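PDB 5OGX: cytochrome P450 reductase from Amycolatopsis methanolica 239, which passes electrons from NADH, using FAD and a [2Fe-2S] cluster, to the partner cytochrome P450 that O-demethylates guaiacol and other lignin-derived aromatics. Local coordinates for residues A[143-148]-A[170-175]; A[197-202]-A[300-305]; A[203-208]-A[231-236]. One frame throughout, in Å; residues are numbered along the deposited sequence.

Interaction 1: A[143-148]-A[170-175]; sequences SGARRQ and GGVATD. Unlike the reference sequence in segment 170-175: Val172 (reference Ile). With FAD (flavin-adenine dinucleotide), chain B.
Arg147 leaves strand 146-150 with CG anti to its own carbonyl carbon (chi1 -58°), which sets CG 3.7 Å from Ala173 CB; a bend at chi2 (-71°) then turns CD toward the FAD phosphate, near O1P and O5'. Val172 has CG1 anti to its backbone N (chi1 167°), and that methyl faces the preceding loop, 3.6 Å from Ser143 OG and a little farther from Ala145 CB. No hydrogen bond joins the two segments directly: the FAD pyrophosphate lies between them and is held from both. On one side Arg147 NE donates to FAD O1P at 2.9 Å, the oxygen lying at the edge of the guanidinium, while NH2 comes within 3.0 Å of FAD O2A on the other phosphate. The remaining nitrogen, NH1, bonds back to Arg146 O, which limits how far the guanidinium can turn. From the facing side, Ala173 N gives O1P a second bond of 2.8 Å, Val172 N reaches FAD O1A, and Thr174 grips O2P with both its backbone N and its hydroxyl, OG1 standing 2.6 Å away. There is no room for a CB at Gly171, where it would run into O2P. An alanine at Arg147 would probably leave O1P with one donor fewer and take this positive charge from beside the pyrophosphate. Gln148, next along the strand, grips the ribityl chain: its O accepts from FAD O2' at 2.7 Å. Backbone amides of residues 172-174 on both phosphates, with an arginine from strand 146-150, form the pyrophosphate site of the FAD-binding barrel of ferredoxin reductase-like flavoproteins, and Arg147 begins the Arg-x-Tyr-Ser motif of that family, completed by Tyr149 and Ser150.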
loop_
_atom_site.group_PDB
_atom_site.type_symbol
_atom_site.label_atom_id
_atom_site.label_comp_id
_atom_site.label_asym_id
_atom_site.label_seq_id
_atom_site.Cartn_x
_atom_site.Cartn_y
_atom_site.Cartn_z
ATOM N N SER A 143 -19.828 -7.382 9.913
ATOM C CA SER A 143 -18.775 -7.449 10.917
ATOM C C SER A 143 -18.299 -6.071 11.366
ATOM O O SER A 143 -18.051 -5.868 12.560
ATOM C CB SER A 143 -17.595 -8.251 10.364
ATOM O OG SER A 143 -16.376 -7.747 10.874
ATOM N N GLY A 144 -18.146 -5.119 10.436
ATOM C CA GLY A 144 -17.616 -3.811 10.753
ATOM C C GLY A 144 -16.105 -3.711 10.693
ATOM O O GLY A 144 -15.566 -2.591 10.708
ATOM N N ALA A 145 -15.410 -4.841 10.630
ATOM C CA ALA A 145 -13.959 -4.849 10.509
ATOM C C ALA A 145 -13.523 -4.115 9.244
ATOM O O ALA A 145 -14.169 -4.212 8.200
ATOM C CB ALA A 145 -13.462 -6.292 10.479
ATOM N N ARG A 146 -12.413 -3.384 9.332
ATOM C CA ARG A 146 -11.877 -2.632 8.202
ATOM C C ARG A 146 -10.545 -3.229 7.787
ATOM O O ARG A 146 -9.687 -3.478 8.640
ATOM C CB ARG A 146 -11.702 -1.156 8.573
ATOM C CG ARG A 146 -12.931 -0.608 9.277
ATOM C CD ARG A 146 -12.830 0.875 9.557
ATOM N NE ARG A 146 -13.149 1.658 8.371
ATOM C CZ ARG A 146 -14.377 2.027 8.012
ATOM N NH1 ARG A 146 -15.432 1.688 8.745
ATOM N NH2 ARG A 146 -14.544 2.740 6.908
ATOM N N ARG A 147 -10.370 -3.459 6.483
ATOM C CA ARG A 147 -9.164 -4.097 5.977
ATOM C C ARG A 147 -8.721 -3.429 4.685
ATOM O O ARG A 147 -9.549 -2.990 3.880
ATOM C CB ARG A 147 -9.362 -5.603 5.738
ATOM C CG ARG A 147 -9.798 -6.367 6.996
ATOM C CD ARG A 147 -8.676 -6.473 8.016
ATOM N NE ARG A 147 -9.023 -7.408 9.089
ATOM C CZ ARG A 147 -9.549 -7.050 10.255
ATOM N NH1 ARG A 147 -9.806 -5.766 10.512
ATOM N NH2 ARG A 147 -9.834 -7.979 11.165
ATOM N N GLN A 148 -7.405 -3.338 4.520
ATOM C CA GLN A 148 -6.773 -2.666 3.393
ATOM C C GLN A 148 -6.425 -3.670 2.304
ATOM O O GLN A 148 -5.879 -4.737 2.600
ATOM C CB GLN A 148 -5.480 -1.998 3.861
ATOM C CG GLN A 148 -5.629 -1.118 5.106
ATOM C CD GLN A 148 -5.447 -1.845 6.457
ATOM O OE1 GLN A 148 -5.615 -3.064 6.581
ATOM N NE2 GLN A 148 -5.107 -1.070 7.480
ATOM N N GLY A 170 -8.677 -18.575 9.525
ATOM C CA GLY A 170 -9.388 -17.959 10.624
ATOM C C GLY A 170 -9.602 -16.470 10.494
ATOM O O GLY A 170 -10.058 -15.846 11.454
ATOM N N GLY A 171 -9.280 -15.880 9.341
ATOM C CA GLY A 171 -9.383 -14.431 9.180
ATOM C C GLY A 171 -10.821 -13.961 8.987
ATOM O O GLY A 171 -11.646 -14.628 8.363
ATOM N N VAL A 172 -11.108 -12.786 9.538
ATOM C CA VAL A 172 -12.454 -12.230 9.458
ATOM C C VAL A 172 -12.796 -11.851 8.019
ATOM O O VAL A 172 -13.852 -12.235 7.497
ATOM C CB VAL A 172 -12.586 -11.036 10.420
ATOM C CG1 VAL A 172 -13.853 -10.222 10.133
ATOM C CG2 VAL A 172 -12.573 -11.528 11.860
ATOM N N ALA A 173 -11.909 -11.095 7.353
ATOM C CA ALA A 173 -12.215 -10.626 6.005
ATOM C C ALA A 173 -11.959 -11.692 4.952
ATOM O O ALA A 173 -12.696 -11.772 3.970
ATOM C CB ALA A 173 -11.401 -9.376 5.661
ATOM N N THR A 174 -10.904 -12.492 5.103
ATOM C CA THR A 174 -10.531 -13.416 4.023
ATOM C C THR A 174 -11.255 -14.748 4.186
ATOM O O THR A 174 -12.203 -15.035 3.450
ATOM C CB THR A 174 -9.009 -13.570 3.963
ATOM O OG1 THR A 174 -8.512 -14.017 5.229
ATOM C CG2 THR A 174 -8.384 -12.240 3.621
ATOM N N ASP A 175 -10.828 -15.556 5.163
ATOM C CA ASP A 175 -11.475 -16.840 5.431
ATOM C C ASP A 175 -12.980 -16.680 5.630
ATOM O O ASP A 175 -13.764 -17.530 5.196
ATOM C CB ASP A 175 -10.837 -17.476 6.669
ATOM C CG ASP A 175 -10.576 -18.971 6.517
ATOM O OD1 ASP A 175 -10.636 -19.502 5.386
ATOM O OD2 ASP A 175 -10.296 -19.615 7.551
HETATM P PA FAD B . -7.717 -11.209 10.669
HETATM O O1A FAD B . -9.066 -11.646 11.188
HETATM O O2A FAD B . -7.399 -9.756 10.925
HETATM O O5B FAD B . -6.513 -12.119 11.335
HETATM C C5B FAD B . -6.794 -13.436 11.752
HETATM C C4B FAD B . -5.581 -13.924 12.596
HETATM O O4B FAD B . -4.561 -14.142 11.811
HETATM C C3B FAD B . -5.130 -12.820 13.567
HETATM O O3B FAD B . -4.708 -13.392 14.722
HETATM C C2B FAD B . -3.976 -12.111 12.817
HETATM O O2B FAD B . -3.052 -11.413 13.761
HETATM C C1B FAD B . -3.397 -13.073 12.149
HETATM N N9A FAD B . -2.933 -12.635 10.858
HETATM C C8A FAD B . -3.334 -11.544 10.193
HETATM N N7A FAD B . -2.684 -11.516 9.022
HETATM C C5A FAD B . -1.892 -12.602 8.967
HETATM C C6A FAD B . -1.027 -13.048 7.996
HETATM N N6A FAD B . -0.566 -12.636 6.683
HETATM N N1A FAD B . -0.348 -14.174 8.178
HETATM C C2A FAD B . -0.504 -14.884 9.323
HETATM N N3A FAD B . -1.358 -14.451 10.286
HETATM C C4A FAD B . -2.049 -13.302 10.094
HETATM N N1 FAD B . -3.710 -8.400 2.129
HETATM C C2 FAD B . -3.871 -9.031 0.825
HETATM O O2 FAD B . -4.152 -10.180 0.749
HETATM N N3 FAD B . -3.703 -8.223 -0.392
HETATM C C4 FAD B . -3.362 -6.834 -0.364
HETATM O O4 FAD B . -3.219 -6.218 -1.367
HETATM C C4X FAD B . -3.178 -6.219 0.986
HETATM N N5 FAD B . -2.864 -4.825 1.056
HETATM C C5X FAD B . -2.674 -4.243 2.382
HETATM C C6 FAD B . -2.304 -2.897 2.451
HETATM C C7 FAD B . -2.130 -2.354 3.726
HETATM C C7M FAD B . -1.751 -0.878 3.615
HETATM C C8 FAD B . -2.316 -3.119 4.876
HETATM C C8M FAD B . -2.114 -2.436 6.222
HETATM C C9 FAD B . -2.673 -4.462 4.801
HETATM C C9A FAD B . -2.840 -5.013 3.546
HETATM N N10 FAD B . -3.219 -6.434 3.480
HETATM C C10 FAD B . -3.362 -7.010 2.184
HETATM C "C1'" FAD B . -3.473 -7.222 4.698
HETATM C "C2'" FAD B . -5.058 -7.185 4.787
HETATM O "O2'" FAD B . -5.596 -5.883 4.977
HETATM C "C3'" FAD B . -5.652 -8.064 5.911
HETATM O "O3'" FAD B . -4.947 -7.794 7.089
HETATM C "C4'" FAD B . -5.535 -9.563 5.577
HETATM O "O4'" FAD B . -6.294 -9.858 4.434
HETATM C "C5'" FAD B . -6.040 -10.434 6.747
HETATM O "O5'" FAD B . -7.281 -9.930 7.201
HETATM P P FAD B . -8.369 -10.963 7.863
HETATM O O1P FAD B . -9.522 -10.141 8.371
HETATM O O2P FAD B . -8.713 -12.080 6.906
HETATM O O3P FAD B . -7.559 -11.654 9.109
#

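Interaction 2: A[197-202]-A[300-305]; sequences FHLPPP and SGWLCG
Phe197 and Trp302 bring the backbones to their nearest approach, 8.4 Å between CA atoms; no hydrogen bond crosses, and the gap between the loop and strand 300-305 is filled mainly by side chains. Trp302 presents the edge of its six-membered ring to the face of Phe197 in a T-shaped pair, centroids 5.6 Å apart and planes at 62°. CG anti to the backbone N (chi1 -170°) starts the Phe197 ring off toward the strand, where CE1 lies 3.7 Å from Trp302 CE3, CZ a similar distance from Leu303 O, and CE2 3.9 Å from Cys304 CB. The strand lies between 210-215 and 327-331 in the parallel sheet of the NAD-binding domain, a Rossmann-like fold, so the loop that follows the last strand of the FAD-binding barrel is packed onto one face of that sheet. Farther along the loop, His198 O meets the rim of the indole near its plane, 3.3 Å from Trp302 CH2. Leu199 crosses the tryptophan at about a right angle and sets CD2 3.8 Å from Trp302 CZ2. Trp302 also stacks on His328 of the neighbouring strand, while Phe197 touches Ile225 of helix 219-232.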
loop_
_atom_site.group_PDB
_atom_site.type_symbol
_atom_site.label_atom_id
_atom_site.label_comp_id
_atom_site.label_asym_id
_atom_site.label_seq_id
_atom_site.Cartn_x
_atom_site.Cartn_y
_atom_site.Cartn_z
ATOM N N PHE A 197 2.542 4.547 -1.117
ATOM C CA PHE A 197 3.438 3.617 -1.806
ATOM C C PHE A 197 3.258 3.775 -3.314
ATOM O O PHE A 197 2.644 2.945 -3.985
ATOM C CB PHE A 197 3.128 2.194 -1.346
ATOM C CG PHE A 197 4.134 1.148 -1.786
ATOM C CD1 PHE A 197 5.469 1.213 -1.399
ATOM C CD2 PHE A 197 3.702 0.050 -2.508
ATOM C CE1 PHE A 197 6.372 0.207 -1.764
ATOM C CE2 PHE A 197 4.591 -0.958 -2.888
ATOM C CZ PHE A 197 5.929 -0.877 -2.513
ATOM N N HIS A 198 3.808 4.861 -3.862
ATOM C CA HIS A 198 3.623 5.126 -5.287
ATOM C C HIS A 198 4.815 5.905 -5.817
ATOM O O HIS A 198 5.617 6.436 -5.054
ATOM C CB HIS A 198 2.306 5.875 -5.549
ATOM C CG HIS A 198 2.200 7.186 -4.829
ATOM N ND1 HIS A 198 2.866 8.319 -5.248
ATOM C CD2 HIS A 198 1.508 7.542 -3.719
ATOM C CE1 HIS A 198 2.591 9.319 -4.423
ATOM N NE2 HIS A 198 1.773 8.874 -3.482
ATOM N N LEU A 199 4.906 5.985 -7.151
ATOM C CA LEU A 199 5.999 6.686 -7.796
ATOM C C LEU A 199 5.939 8.187 -7.516
ATOM O O LEU A 199 4.859 8.757 -7.340
ATOM C CB LEU A 199 5.933 6.473 -9.312
ATOM C CG LEU A 199 6.229 5.035 -9.746
ATOM C CD1 LEU A 199 5.772 4.766 -11.181
ATOM C CD2 LEU A 199 7.712 4.778 -9.619
ATOM N N PRO A 200 7.086 8.851 -7.522
ATOM C CA PRO A 200 7.101 10.315 -7.488
ATOM C C PRO A 200 6.493 10.882 -8.759
ATOM O O PRO A 200 6.241 10.135 -9.721
ATOM C CB PRO A 200 8.598 10.641 -7.381
ATOM C CG PRO A 200 9.273 9.499 -8.021
ATOM C CD PRO A 200 8.432 8.280 -7.691
ATOM N N PRO A 201 6.213 12.184 -8.798
ATOM C CA PRO A 201 5.693 12.779 -10.028
ATOM C C PRO A 201 6.625 12.504 -11.188
ATOM O O PRO A 201 7.848 12.354 -11.002
ATOM C CB PRO A 201 5.631 14.278 -9.700
ATOM C CG PRO A 201 5.574 14.352 -8.212
ATOM C CD PRO A 201 6.352 13.172 -7.709
ATOM N N PRO A 202 6.092 12.413 -12.411
ATOM C CA PRO A 202 6.952 12.113 -13.571
ATOM C C PRO A 202 8.174 13.010 -13.686
ATOM O O PRO A 202 9.252 12.524 -14.044
ATOM C CB PRO A 202 6.000 12.301 -14.759
ATOM C CG PRO A 202 4.655 12.018 -14.211
ATOM C CD PRO A 202 4.669 12.485 -12.780
ATOM N N SER A 300 16.719 2.133 -6.883
ATOM C CA SER A 300 15.568 2.361 -6.025
ATOM C C SER A 300 14.972 1.004 -5.688
ATOM O O SER A 300 15.096 0.053 -6.469
ATOM C CB SER A 300 14.524 3.261 -6.700
ATOM O OG SER A 300 15.114 4.467 -7.184
ATOM N N GLY A 301 14.349 0.909 -4.510
ATOM C CA GLY A 301 13.778 -0.360 -4.084
ATOM C C GLY A 301 12.396 -0.202 -3.496
ATOM O O GLY A 301 12.118 0.746 -2.761
ATOM N N TRP A 302 11.529 -1.154 -3.810
ATOM C CA TRP A 302 10.118 -1.120 -3.442
ATOM C C TRP A 302 9.776 -2.463 -2.815
ATOM O O TRP A 302 9.800 -3.486 -3.502
ATOM C CB TRP A 302 9.251 -0.862 -4.678
ATOM C CG TRP A 302 9.656 0.409 -5.373
ATOM C CD1 TRP A 302 10.782 0.642 -6.127
ATOM C CD2 TRP A 302 8.935 1.625 -5.336
ATOM N NE1 TRP A 302 10.796 1.957 -6.560
ATOM C CE2 TRP A 302 9.667 2.575 -6.080
ATOM C CE3 TRP A 302 7.737 2.005 -4.732
ATOM C CZ2 TRP A 302 9.242 3.886 -6.233
ATOM C CZ3 TRP A 302 7.320 3.322 -4.875
ATOM C CH2 TRP A 302 8.068 4.240 -5.628
ATOM N N LEU A 303 9.436 -2.471 -1.517
ATOM C CA LEU A 303 9.189 -3.716 -0.801
ATOM C C LEU A 303 7.756 -3.716 -0.291
ATOM O O LEU A 303 7.331 -2.750 0.352
ATOM C CB LEU A 303 10.145 -3.884 0.393
ATOM C CG LEU A 303 11.607 -4.233 0.128
ATOM C CD1 LEU A 303 12.488 -3.627 1.197
ATOM C CD2 LEU A 303 11.786 -5.744 0.131
ATOM N N CYS A 304 7.030 -4.805 -0.533
ATOM C CA CYS A 304 5.666 -4.878 -0.028
ATOM C C CYS A 304 5.344 -6.302 0.396
ATOM O O CYS A 304 5.636 -7.252 -0.330
ATOM C CB CYS A 304 4.681 -4.391 -1.089
ATOM S SG CYS A 304 2.971 -4.640 -0.639
ATOM N N GLY A 305 4.740 -6.444 1.567
ATOM C CA GLY A 305 4.400 -7.753 2.078
ATOM C C GLY A 305 4.248 -7.696 3.581
ATOM O O GLY A 305 4.091 -6.624 4.161
#

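Interaction 3: A[203-208]-A[231-236]; sequences DEDDGG and ARHPSR
A salt-bridge network of Asp205, Arg232 and Arg236 fastens the loop before strand 210-215 to the C-terminal end of helix 219-232 and the turn after it. Asp205 and Arg236 meet tip to tip, the guanidinium gripping the carboxylate end-on. Arg236 NH2 donates to Asp205 OD1 at 2.9 Å, on the syn lone pair, and Arg236 NH1 to Asp205 OD2 at 3.1 Å in a nearly straight bond (175°). Arg236 was modelled in two conformations, and this pairing belongs to one of them. In it NE and NH2 also converge side-on upon a single oxygen, Gly208 O, with NH2 2.9 Å away on a carbonyl lone pair. From the helix, Arg232 NH1 approaches the anti side of Asp205 OD2 at 3.3 Å, a longer bond, and its stronger partner is Pro200 O. Each carboxylate oxygen of Asp205 thus takes two donors, the weak bond of Arg236 NH1 to OD1 aside, since OD1 also accepts from Gly207 N in an Asx turn. The anti placement of CG relative to the backbone N (chi1 -177°) points the carboxylate carbon at the two arginines. Strand 210-215, helix 219-232 and strand 238-244 form a right-handed beta-alpha-beta crossover of the Rossmann-like domain; here the way into the first strand is bound to the way out of the helix. That exit is a type I turn from His233 to Arg236, closed by Arg236 N to His233 O. Two flat groups turn a face to Gly207 CA: the His233 ring, 3.8 Å from its centroid in a CH-pi contact, and the Arg236 guanidinium. A CB on Gly207 would come within 3.2 Å of His233 CD2. Asp206, just before it, accepts from Gly208 N at OD1 in a second Asx turn, and its OD2 forms a salt bridge with Arg326.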
loop_
_atom_site.group_PDB
_atom_site.type_symbol
_atom_site.label_atom_id
_atom_site.label_comp_id
_atom_site.label_asym_id
_atom_site.label_seq_id
_atom_site.Cartn_x
_atom_site.Cartn_y
_atom_site.Cartn_z
ATOM N N ASP A 203 8.034 14.304 -13.363
ATOM C CA ASP A 203 9.145 15.246 -13.448
ATOM C C ASP A 203 10.289 14.899 -12.510
ATOM O O ASP A 203 11.421 15.326 -12.756
ATOM C CB ASP A 203 8.669 16.666 -13.130
ATOM C CG ASP A 203 7.698 17.199 -14.155
ATOM O OD1 ASP A 203 7.632 16.626 -15.264
ATOM O OD2 ASP A 203 6.992 18.183 -13.847
ATOM N N GLU A 204 10.022 14.167 -11.427
ATOM C CA GLU A 204 11.049 13.833 -10.451
ATOM C C GLU A 204 11.533 12.395 -10.594
ATOM O O GLU A 204 12.164 11.865 -9.676
ATOM C CB GLU A 204 10.530 14.084 -9.033
ATOM C CG GLU A 204 9.915 15.460 -8.853
ATOM C CD GLU A 204 9.233 15.637 -7.511
ATOM O OE1 GLU A 204 8.334 16.499 -7.419
ATOM O OE2 GLU A 204 9.599 14.919 -6.555
ATOM N N ASP A 205 11.246 11.761 -11.727
ATOM C CA ASP A 205 11.575 10.360 -11.976
ATOM C C ASP A 205 12.704 10.323 -12.992
ATOM O O ASP A 205 12.479 10.544 -14.188
ATOM C CB ASP A 205 10.343 9.601 -12.469
ATOM C CG ASP A 205 10.602 8.112 -12.679
ATOM O OD1 ASP A 205 11.772 7.674 -12.575
ATOM O OD2 ASP A 205 9.625 7.385 -12.962
ATOM N N ASP A 206 13.912 10.025 -12.520
ATOM C CA ASP A 206 15.103 10.019 -13.358
ATOM C C ASP A 206 15.231 8.777 -14.229
ATOM O O ASP A 206 16.217 8.661 -14.962
ATOM C CB ASP A 206 16.365 10.169 -12.493
ATOM C CG ASP A 206 16.446 9.140 -11.362
ATOM O OD1 ASP A 206 15.699 8.135 -11.381
ATOM O OD2 ASP A 206 17.263 9.344 -10.438
ATOM N N GLY A 207 14.281 7.845 -14.174
ATOM C CA GLY A 207 14.398 6.664 -15.007
ATOM C C GLY A 207 15.425 5.658 -14.537
ATOM O O GLY A 207 15.791 4.765 -15.308
ATOM N N GLY A 208 15.917 5.786 -13.304
ATOM C CA GLY A 208 16.920 4.877 -12.789
ATOM C C GLY A 208 16.348 3.495 -12.527
ATOM O O GLY A 208 15.131 3.304 -12.476
ATOM N N ALA A 231 5.794 2.477 -18.483
ATOM C CA ALA A 231 5.146 3.369 -19.441
ATOM C C ALA A 231 5.899 4.693 -19.547
ATOM O O ALA A 231 6.078 5.227 -20.650
ATOM C CB ALA A 231 3.685 3.597 -19.049
ATOM N N ARG A 232 6.374 5.218 -18.412
ATOM C CA ARG A 232 7.152 6.455 -18.402
ATOM C C ARG A 232 8.499 6.283 -19.094
ATOM O O ARG A 232 8.954 7.183 -19.812
ATOM C CB ARG A 232 7.392 6.918 -16.962
ATOM C CG ARG A 232 6.156 7.240 -16.160
ATOM C CD ARG A 232 6.558 7.545 -14.724
ATOM N NE ARG A 232 5.411 7.996 -13.941
ATOM C CZ ARG A 232 5.514 8.500 -12.719
ATOM N NH1 ARG A 232 6.712 8.607 -12.158
ATOM N NH2 ARG A 232 4.418 8.900 -12.074
ATOM N N HIS A 233 9.177 5.166 -18.836
ATOM C CA HIS A 233 10.527 4.923 -19.350
ATOM C C HIS A 233 10.586 3.488 -19.856
ATOM O O HIS A 233 10.970 2.572 -19.120
ATOM C CB HIS A 233 11.585 5.167 -18.273
ATOM C CG HIS A 233 11.768 6.613 -17.922
ATOM N ND1 HIS A 233 11.236 7.179 -16.783
ATOM C CD2 HIS A 233 12.426 7.607 -18.563
ATOM C CE1 HIS A 233 11.559 8.459 -16.738
ATOM N NE2 HIS A 233 12.282 8.744 -17.806
ATOM N N PRO A 234 10.221 3.259 -21.118
ATOM C CA PRO A 234 10.034 1.877 -21.597
ATOM C C PRO A 234 11.286 1.018 -21.570
ATOM O O PRO A 234 11.167 -0.212 -21.544
ATOM C CB PRO A 234 9.533 2.076 -23.033
ATOM C CG PRO A 234 8.849 3.401 -22.993
ATOM C CD PRO A 234 9.648 4.249 -22.044
ATOM N N SER A 235 12.477 1.607 -21.591
ATOM C CA SER A 235 13.703 0.826 -21.636
ATOM C C SER A 235 14.345 0.666 -20.270
ATOM O O SER A 235 15.421 0.066 -20.170
ATOM C CB SER A 235 14.703 1.461 -22.605
ATOM O OG SER A 235 14.274 1.285 -23.942
ATOM N N ARG A 236 13.713 1.182 -19.223
ATOM C CA ARG A 236 14.335 1.177 -17.914
ATOM C C ARG A 236 14.393 -0.240 -17.351
ATOM O O ARG A 236 13.674 -1.153 -17.776
ATOM C CB ARG A 236 13.582 2.118 -16.971
ATOM C CG ARG A 236 12.602 1.415 -16.053
ATOM C CD ARG A 236 11.719 2.388 -15.286
ATOM N NE ARG A 236 12.440 3.137 -14.258
ATOM C CZ ARG A 236 11.994 4.261 -13.716
ATOM N NH1 ARG A 236 10.830 4.765 -14.112
ATOM N NH2 ARG A 236 12.703 4.885 -12.789
#

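Interaction 2 lies nearest the middle of the chain, with interactions 1 and 3 on opposite sides of its centre. Interaction 1 is partly buried within the FAD-binding barrel and works through a cofactor, its charges and amides facing phosphates. Interaction 2 is buried and almost wholly apolar and aromatic, joining the linker after the barrel to the NAD-binding sheet. Interaction 3 lies at the surface, where charged groups and carbonyl oxygens do the work. Interactions 2 and 3 share one long loop, 197-208, and touch directly through Pro200 and Arg232, with centres about 13 Å apart; interaction 3 includes the end of helix 219-232, against which the loop of interaction 2 also packs. Interaction 1 is separate, its centre about 37 Å from that of interaction 3.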